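PDB 1EDG: endoglucanase A from Clostridium cellulolyticum, which probably hydrolyses internal beta-1,4-glucosidic bonds of cellulose, as a family 5 endoglucanase whose catalytic domain is a TIM barrel. Local coordinates for residues E50-E54 and S96-R102; V204-R208 and P239-N245; N246-I250 and R299-V303. All coordinates share one frame. Numbering follows the deposited sequence.

Contact 1: residues E50-E54 and S96-R102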
loop_
_atom_site.group_PDB
_atom_site.type_symbol
_atom_site.label_atom_id
_atom_site.label_comp_id
_atom_site.label_asym_id
_atom_site.label_seq_id
_atom_site.Cartn_x
_atom_site.Cartn_y
_atom_site.Cartn_z
ATOM N N GLU A 50 -7.467 -9.129 -22.468
ATOM C CA GLU A 50 -6.608 -8.643 -21.386
ATOM C C GLU A 50 -7.174 -7.502 -20.541
ATOM O O GLU A 50 -6.896 -7.433 -19.342
ATOM C CB GLU A 50 -5.196 -8.301 -21.890
ATOM C CG GLU A 50 -5.012 -6.902 -22.442
ATOM C CD GLU A 50 -3.553 -6.574 -22.712
ATOM O OE1 GLU A 50 -2.681 -6.951 -21.892
ATOM O OE2 GLU A 50 -3.278 -5.932 -23.746
ATOM N N LEU A 51 -7.979 -6.628 -21.143
ATOM C CA LEU A 51 -8.572 -5.513 -20.406
ATOM C C LEU A 51 -9.603 -5.959 -19.372
ATOM O O LEU A 51 -9.885 -5.231 -18.417
ATOM C CB LEU A 51 -9.174 -4.470 -21.354
ATOM C CG LEU A 51 -8.182 -3.520 -22.038
ATOM C CD1 LEU A 51 -8.929 -2.560 -22.950
ATOM C CD2 LEU A 51 -7.394 -2.736 -20.993
ATOM N N ASP A 52 -10.127 -7.171 -19.532
ATOM C CA ASP A 52 -11.107 -7.707 -18.593
ATOM C C ASP A 52 -10.506 -7.938 -17.214
ATOM O O ASP A 52 -11.230 -8.185 -16.246
ATOM C CB ASP A 52 -11.698 -9.024 -19.103
ATOM C CG ASP A 52 -12.707 -8.827 -20.212
ATOM O OD1 ASP A 52 -13.103 -7.678 -20.494
ATOM O OD2 ASP A 52 -13.111 -9.842 -20.803
ATOM N N TYR A 53 -9.179 -7.908 -17.125
ATOM C CA TYR A 53 -8.531 -8.105 -15.837
ATOM C C TYR A 53 -8.973 -7.021 -14.842
ATOM O O TYR A 53 -9.115 -7.296 -13.649
ATOM C CB TYR A 53 -7.006 -8.121 -15.992
ATOM C CG TYR A 53 -6.448 -9.463 -16.425
ATOM C CD1 TYR A 53 -6.354 -10.520 -15.523
ATOM C CD2 TYR A 53 -6.008 -9.672 -17.733
ATOM C CE1 TYR A 53 -5.835 -11.757 -15.908
ATOM C CE2 TYR A 53 -5.485 -10.908 -18.133
ATOM C CZ TYR A 53 -5.401 -11.944 -17.214
ATOM O OH TYR A 53 -4.885 -13.168 -17.587
ATOM N N GLU A 54 -9.259 -5.823 -15.351
ATOM C CA GLU A 54 -9.695 -4.715 -14.499
ATOM C C GLU A 54 -11.013 -4.980 -13.772
ATOM O O GLU A 54 -11.188 -4.562 -12.628
ATOM C CB GLU A 54 -9.824 -3.416 -15.301
ATOM C CG GLU A 54 -10.332 -2.244 -14.454
ATOM C CD GLU A 54 -10.495 -0.953 -15.223
ATOM O OE1 GLU A 54 -10.290 -0.931 -16.454
ATOM O OE2 GLU A 54 -10.829 0.062 -14.587
ATOM N N SER A 96 2.352 -4.653 -22.572
ATOM C CA SER A 96 1.346 -4.359 -23.584
ATOM C C SER A 96 0.940 -2.889 -23.535
ATOM O O SER A 96 0.581 -2.378 -22.469
ATOM C CB SER A 96 0.107 -5.214 -23.341
ATOM O OG SER A 96 -0.965 -4.758 -24.149
ATOM N N ASP A 97 0.949 -2.222 -24.686
ATOM C CA ASP A 97 0.564 -0.814 -24.756
ATOM C C ASP A 97 -0.908 -0.593 -24.410
ATOM O O ASP A 97 -1.281 0.464 -23.906
ATOM C CB ASP A 97 0.854 -0.242 -26.143
ATOM C CG ASP A 97 2.333 -0.038 -26.388
ATOM O OD1 ASP A 97 2.973 0.667 -25.576
ATOM O OD2 ASP A 97 2.855 -0.578 -27.390
ATOM N N VAL A 98 -1.739 -1.593 -24.687
ATOM C CA VAL A 98 -3.170 -1.512 -24.405
ATOM C C VAL A 98 -3.375 -1.424 -22.896
ATOM O O VAL A 98 -4.175 -0.623 -22.418
ATOM C CB VAL A 98 -3.938 -2.738 -25.001
ATOM C CG1 VAL A 98 -5.352 -2.830 -24.446
ATOM C CG2 VAL A 98 -3.998 -2.619 -26.510
ATOM N N TRP A 99 -2.624 -2.231 -22.154
ATOM C CA TRP A 99 -2.715 -2.240 -20.700
ATOM C C TRP A 99 -2.127 -0.954 -20.127
ATOM O O TRP A 99 -2.733 -0.328 -19.252
ATOM C CB TRP A 99 -1.977 -3.446 -20.135
ATOM C CG TRP A 99 -2.050 -3.569 -18.648
ATOM C CD1 TRP A 99 -1.032 -3.361 -17.762
ATOM C CD2 TRP A 99 -3.179 -3.999 -17.868
ATOM N NE1 TRP A 99 -1.449 -3.646 -16.486
ATOM C CE2 TRP A 99 -2.762 -4.038 -16.518
ATOM C CE3 TRP A 99 -4.499 -4.362 -18.178
ATOM C CZ2 TRP A 99 -3.614 -4.429 -15.478
ATOM C CZ3 TRP A 99 -5.349 -4.753 -17.138
ATOM C CH2 TRP A 99 -4.899 -4.782 -15.806
ATOM N N MET A 100 -0.959 -0.557 -20.633
ATOM C CA MET A 100 -0.291 0.661 -20.169
ATOM C C MET A 100 -1.175 1.895 -20.364
ATOM O O MET A 100 -1.274 2.743 -19.472
ATOM C CB MET A 100 1.047 0.859 -20.889
ATOM C CG MET A 100 1.894 1.995 -20.324
ATOM S SD MET A 100 2.506 1.683 -18.635
ATOM C CE MET A 100 4.111 0.999 -18.994
ATOM N N ASN A 101 -1.829 1.982 -21.520
ATOM C CA ASN A 101 -2.709 3.114 -21.818
ATOM C C ASN A 101 -3.858 3.233 -20.826
ATOM O O ASN A 101 -4.175 4.333 -20.371
ATOM C CB ASN A 101 -3.271 3.016 -23.240
ATOM C CG ASN A 101 -2.218 3.247 -24.301
ATOM O OD1 ASN A 101 -1.145 3.791 -24.026
ATOM N ND2 ASN A 101 -2.511 2.826 -25.526
ATOM N N ARG A 102 -4.475 2.105 -20.492
ATOM C CA ARG A 102 -5.588 2.093 -19.554
ATOM C C ARG A 102 -5.128 2.484 -18.145
ATOM O O ARG A 102 -5.797 3.266 -17.461
ATOM C CB ARG A 102 -6.274 0.727 -19.557
ATOM C CG ARG A 102 -7.438 0.598 -18.577
ATOM C CD ARG A 102 -8.506 1.678 -18.778
ATOM N NE ARG A 102 -9.520 1.604 -17.728
ATOM C CZ ARG A 102 -10.258 2.630 -17.308
ATOM N NH1 ARG A 102 -10.121 3.834 -17.845
ATOM N NH2 ARG A 102 -11.111 2.456 -16.313
#
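Glu50 opens the contact with its CA-CB bond aimed at the helix 97-111. Its OE2 accepts a hydrogen bond from Ser96 OG at 2.6 Å, and Ser96 is the N-cap of that helix: the same OG takes a weak bond from Val98 N at 3.3 Å. Leu51, nearest in backbone register to Trp99 (6.7 Å between CA atoms), reaches two side chains one turn apart, with CG 3.8 Å from Val98 CG1 and CD2 3.9 Å from Arg102 CB. The Trp99 ring packs along 50-54, its CE3 4.4 Å from Leu51 CD2 and its CZ3 3.9 Å from Tyr53 CB; the Trp99 and Tyr53 rings also both meet His87. Glu54 extends to Arg102 in a two-pronged salt bridge: Arg102 NE donates to Glu54 OE1 at 2.9 Å and 170°, and Arg102 NH2 to Glu54 OE2 at 3.0 Å and 158°. Both charges have further partners, Arg102 in Glu105 and Glu54 in Thr62. The connection after strand 32-34, where it leads into helix 53-56, is thereby joined to the start of helix 97-111. Two successive beta-alpha connections of the TIM barrel meet here, at the C-terminal end of the strands, where the active site of such barrels lies.

Contact 2: residues V204-R208 and P239-N245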
loop_
_atom_site.group_PDB
_atom_site.type_symbol
_atom_site.label_atom_id
_atom_site.label_comp_id
_atom_site.label_asym_id
_atom_site.label_seq_id
_atom_site.Cartn_x
_atom_site.Cartn_y
_atom_site.Cartn_z
ATOM N N VAL A 204 15.531 1.137 -7.612
ATOM C CA VAL A 204 15.968 2.525 -7.465
ATOM C C VAL A 204 16.938 2.937 -8.581
ATOM O O VAL A 204 16.744 3.962 -9.236
ATOM C CB VAL A 204 16.628 2.755 -6.074
ATOM C CG1 VAL A 204 17.183 4.174 -5.969
ATOM C CG2 VAL A 204 15.610 2.502 -4.966
ATOM N N ASN A 205 17.962 2.121 -8.819
ATOM C CA ASN A 205 18.949 2.416 -9.859
ATOM C C ASN A 205 18.328 2.593 -11.234
ATOM O O ASN A 205 18.667 3.536 -11.956
ATOM C CB ASN A 205 20.025 1.331 -9.908
ATOM C CG ASN A 205 20.954 1.381 -8.708
ATOM O OD1 ASN A 205 20.976 2.370 -7.976
ATOM N ND2 ASN A 205 21.712 0.318 -8.494
ATOM N N THR A 206 17.411 1.697 -11.586
ATOM C CA THR A 206 16.736 1.746 -12.883
ATOM C C THR A 206 15.922 3.029 -13.065
ATOM O O THR A 206 16.023 3.700 -14.093
ATOM C CB THR A 206 15.823 0.514 -13.069
ATOM O OG1 THR A 206 16.620 -0.674 -13.004
ATOM C CG2 THR A 206 15.096 0.567 -14.409
ATOM N N VAL A 207 15.114 3.373 -12.066
ATOM C CA VAL A 207 14.297 4.577 -12.141
ATOM C C VAL A 207 15.160 5.846 -12.220
ATOM O O VAL A 207 14.943 6.706 -13.077
ATOM C CB VAL A 207 13.317 4.659 -10.936
ATOM C CG1 VAL A 207 12.561 5.980 -10.944
ATOM C CG2 VAL A 207 12.334 3.490 -10.986
ATOM N N ARG A 208 16.150 5.942 -11.336
ATOM C CA ARG A 208 17.045 7.096 -11.292
ATOM C C ARG A 208 17.811 7.306 -12.598
ATOM O O ARG A 208 18.026 8.440 -13.020
ATOM C CB ARG A 208 18.048 6.936 -10.147
ATOM C CG ARG A 208 17.870 7.891 -9.002
ATOM C CD ARG A 208 16.793 7.466 -8.040
ATOM N NE ARG A 208 15.620 8.316 -8.163
ATOM C CZ ARG A 208 14.878 8.762 -7.150
ATOM N NH1 ARG A 208 15.163 8.469 -5.891
ATOM N NH2 ARG A 208 13.792 9.463 -7.417
ATOM N N PRO A 239 18.034 1.353 0.305
ATOM C CA PRO A 239 18.797 1.489 -0.941
ATOM C C PRO A 239 19.645 2.761 -1.019
ATOM O O PRO A 239 19.273 3.805 -0.479
ATOM C CB PRO A 239 17.702 1.530 -2.016
ATOM C CG PRO A 239 16.542 0.852 -1.376
ATOM C CD PRO A 239 16.587 1.355 0.029
ATOM N N ASN A 240 20.773 2.665 -1.717
ATOM C CA ASN A 240 21.664 3.795 -1.932
ATOM C C ASN A 240 21.039 4.604 -3.069
ATOM O O ASN A 240 20.734 4.053 -4.129
ATOM C CB ASN A 240 23.055 3.296 -2.357
ATOM C CG ASN A 240 24.030 4.432 -2.616
ATOM O OD1 ASN A 240 24.318 4.775 -3.765
ATOM N ND2 ASN A 240 24.547 5.020 -1.545
ATOM N N ASP A 241 20.827 5.896 -2.849
ATOM C CA ASP A 241 20.226 6.758 -3.862
ATOM C C ASP A 241 21.323 7.589 -4.532
ATOM O O ASP A 241 22.444 7.671 -4.019
ATOM C CB ASP A 241 19.181 7.675 -3.202
ATOM C CG ASP A 241 18.118 8.176 -4.175
ATOM O OD1 ASP A 241 18.218 7.918 -5.391
ATOM O OD2 ASP A 241 17.167 8.846 -3.718
ATOM N N ILE A 242 21.021 8.178 -5.686
ATOM C CA ILE A 242 22.005 9.002 -6.384
ATOM C C ILE A 242 22.416 10.201 -5.547
ATOM O O ILE A 242 21.629 10.725 -4.750
ATOM C CB ILE A 242 21.487 9.545 -7.734
ATOM C CG1 ILE A 242 20.173 10.305 -7.537
ATOM C CG2 ILE A 242 21.369 8.425 -8.742
ATOM C CD1 ILE A 242 19.666 10.978 -8.785
ATOM N N SER A 243 23.651 10.643 -5.745
ATOM C CA SER A 243 24.181 11.796 -5.030
ATOM C C SER A 243 23.315 12.997 -5.407
ATOM O O SER A 243 22.799 13.069 -6.525
ATOM C CB SER A 243 25.630 12.038 -5.458
ATOM O OG SER A 243 26.325 10.804 -5.589
ATOM N N GLY A 244 23.118 13.918 -4.477
ATOM C CA GLY A 244 22.303 15.074 -4.790
ATOM C C GLY A 244 20.902 14.904 -4.247
ATOM O O GLY A 244 20.208 15.889 -3.995
ATOM N N ASN A 245 20.458 13.656 -4.129
ATOM C CA ASN A 245 19.139 13.379 -3.574
ATOM C C ASN A 245 19.334 13.226 -2.079
ATOM O O ASN A 245 20.367 12.723 -1.625
ATOM C CB ASN A 245 18.557 12.072 -4.130
ATOM C CG ASN A 245 17.634 12.291 -5.315
ATOM O OD1 ASN A 245 17.431 13.420 -5.771
ATOM N ND2 ASN A 245 17.056 11.208 -5.808
HETATM O O HOH W 1 20.855 4.983 -7.066
#
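Asp241 carries most of the polar load here. Its OD1 accepts from its neighbour Ile242 N at 2.8 Å and, weakly, from Arg208 NH1 at 3.1 Å and 144°; its OD2 accepts from Asn245 ND2 at 3.2 Å and lies 3.0 Å from Arg208 NH1, completing the salt bridge. Arg208 is better satisfied elsewhere, since NH2 donates to the carbonyls of Asn214 and Arg217. Asn245 ND2 also serves Ala215 O; it lies over one face of the guanidinium, 3.3 Å from Arg208 NH1, but both are donors and no bond forms. A type II turn, closed by Asn245 N to Ile242 O at 3.2 Å, brings Asn245 back to this charge. Earlier in both segments, one water donates to Asn205 OD1 (2.8 Å) and Asn240 O (3.1 Å). Carbon contacts flank this: Val204 CG2 to Pro239 CB at 3.7 Å, Arg208 CG to Ile242 CG2 at 3.5 Å. The loop 239-245 thus lines helix 187-209 as it approaches strand 249-254, with Val204 and Arg208 touching Leu219 and Pro239 touching Cys221 of the intervening strand 219-222.

Contact 3: residues N246-I250 and R299-V303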
loop_
_atom_site.group_PDB
_atom_site.type_symbol
_atom_site.label_atom_id
_atom_site.label_comp_id
_atom_site.label_asym_id
_atom_site.label_seq_id
_atom_site.Cartn_x
_atom_site.Cartn_y
_atom_site.Cartn_z
ATOM N N ASN A 246 18.343 13.653 -1.315
ATOM C CA ASN A 246 18.417 13.532 0.124
ATOM C C ASN A 246 17.058 13.135 0.672
ATOM O O ASN A 246 16.061 13.815 0.422
ATOM C CB ASN A 246 18.880 14.851 0.751
ATOM C CG ASN A 246 19.000 14.768 2.262
ATOM O OD1 ASN A 246 19.647 13.866 2.800
ATOM N ND2 ASN A 246 18.365 15.702 2.958
ATOM N N ASN A 247 17.017 11.977 1.326
ATOM C CA ASN A 247 15.802 11.474 1.963
ATOM C C ASN A 247 14.612 11.329 1.006
ATOM O O ASN A 247 13.507 11.781 1.312
ATOM C CB ASN A 247 15.441 12.414 3.131
ATOM C CG ASN A 247 14.548 11.763 4.163
ATOM O OD1 ASN A 247 14.618 10.562 4.397
ATOM N ND2 ASN A 247 13.733 12.575 4.829
ATOM N N LYS A 248 14.839 10.707 -0.152
ATOM C CA LYS A 248 13.771 10.509 -1.138
ATOM C C LYS A 248 13.217 9.078 -1.163
ATOM O O LYS A 248 12.443 8.726 -2.056
ATOM C CB LYS A 248 14.245 10.904 -2.540
ATOM C CG LYS A 248 14.349 12.402 -2.762
ATOM C CD LYS A 248 12.987 13.054 -2.627
ATOM C CE LYS A 248 13.042 14.535 -2.927
ATOM N NZ LYS A 248 13.803 15.261 -1.884
ATOM N N ILE A 249 13.621 8.255 -0.197
ATOM C CA ILE A 249 13.158 6.867 -0.126
ATOM C C ILE A 249 12.220 6.706 1.068
ATOM O O ILE A 249 12.566 7.053 2.201
ATOM C CB ILE A 249 14.340 5.848 0.003
ATOM C CG1 ILE A 249 15.367 6.045 -1.126
ATOM C CG2 ILE A 249 13.804 4.420 -0.006
ATOM C CD1 ILE A 249 14.809 5.869 -2.513
ATOM N N ILE A 250 11.028 6.187 0.798
ATOM C CA ILE A 250 9.998 5.976 1.810
ATOM C C ILE A 250 9.863 4.484 2.132
ATOM O O ILE A 250 9.826 3.649 1.221
ATOM C CB ILE A 250 8.624 6.490 1.292
ATOM C CG1 ILE A 250 8.716 7.967 0.922
ATOM C CG2 ILE A 250 7.535 6.270 2.339
ATOM C CD1 ILE A 250 7.481 8.489 0.209
ATOM N N ARG A 299 13.367 9.968 13.551
ATOM C CA ARG A 299 14.606 10.398 12.928
ATOM C C ARG A 299 14.377 11.099 11.598
ATOM O O ARG A 299 15.336 11.367 10.863
ATOM C CB ARG A 299 15.528 9.194 12.710
ATOM C CG ARG A 299 15.906 8.444 13.970
ATOM C CD ARG A 299 16.639 7.152 13.623
ATOM N NE ARG A 299 17.753 7.385 12.704
ATOM C CZ ARG A 299 17.946 6.716 11.572
ATOM N NH1 ARG A 299 17.101 5.759 11.205
ATOM N NH2 ARG A 299 18.977 7.010 10.796
ATOM N N GLY A 300 13.115 11.346 11.245
ATOM C CA GLY A 300 12.839 12.046 10.001
ATOM C C GLY A 300 12.843 11.262 8.695
ATOM O O GLY A 300 12.967 11.865 7.621
ATOM N N ILE A 301 12.757 9.936 8.774
ATOM C CA ILE A 301 12.712 9.089 7.577
ATOM C C ILE A 301 11.239 8.727 7.407
ATOM O O ILE A 301 10.626 8.156 8.316
ATOM C CB ILE A 301 13.573 7.817 7.749
ATOM C CG1 ILE A 301 15.046 8.215 7.891
ATOM C CG2 ILE A 301 13.411 6.894 6.539
ATOM C CD1 ILE A 301 15.904 7.131 8.437
ATOM N N PRO A 302 10.643 9.084 6.253
ATOM C CA PRO A 302 9.226 8.792 6.010
ATOM C C PRO A 302 8.833 7.319 5.901
ATOM O O PRO A 302 9.572 6.502 5.332
ATOM C CB PRO A 302 8.935 9.568 4.727
ATOM C CG PRO A 302 10.234 9.566 4.017
ATOM C CD PRO A 302 11.242 9.794 5.107
ATOM N N VAL A 303 7.655 7.007 6.444
ATOM C CA VAL A 303 7.080 5.664 6.418
ATOM C C VAL A 303 5.587 5.783 6.070
ATOM O O VAL A 303 4.893 6.695 6.539
ATOM C CB VAL A 303 7.202 4.953 7.791
ATOM C CG1 VAL A 303 6.593 3.549 7.713
ATOM C CG2 VAL A 303 8.662 4.862 8.232
#
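Pro302 lays its ring against the start of the neighbouring strand, with CG 3.8 Å from Ile250 CG1 and 3.9 Å from Ile249 O, and CD 3.5 Å from Asn247 OD1. Pro302 O stands 3.6 Å from Ile250 CA, a CA-H...O contact with 137° at the hydrogen, and the Pro302 backbone pairs with that of Val251. The two segments run 22° apart (CA 247 to 250 against CA 300 to 303), so they enter side by side as parallel neighbours. They are the entries to the two parallel strands of a beta-alpha-beta crossover in the TIM barrel, strand 249-254 leading through helix 279-297 to strand 303-308. Gly300, at phi 82°, is the C-prime residue of the Schellman motif that ends this helix. The glycine carbonyl then accepts from Asn247 ND2 at 3.0 Å and 145°, and from Asn20 ND2 as well. Asn247 itself, with phi/psi of 57/48°, is in the left-handed helical region, just ahead of the strand. On the other edge of strand 249-254, the backbone of Ile250 hydrogen-bonds to Leu219 and Cys221.

In the fold
Contact 3 is buried, whereas contacts 1 and 2 are only partly so, each centred 21 Å from the centre of the chain against 17 Å for contact 3. Contacts 2 and 3 are 13 Å apart between centres, and their segments 239-245 and 246-250 are consecutive in the run into strand 249-254; they touch where Asp241 OD2 lies 3.8 Å from Lys248 CB. Both sit at the N-terminal end of the barrel strands. Contact 1, about 33 Å from contact 3 between centres, joins connections at the opposite end. In both outer contacts an arginine-carboxylate salt bridge joins a helix to the neighbouring connection, contact 2 adding a bridging water, whereas contact 3 joins adjacent strand entries through proline packing, a CA-H...O contact and one hydrogen bond from an asparagine side chain to a carbonyl.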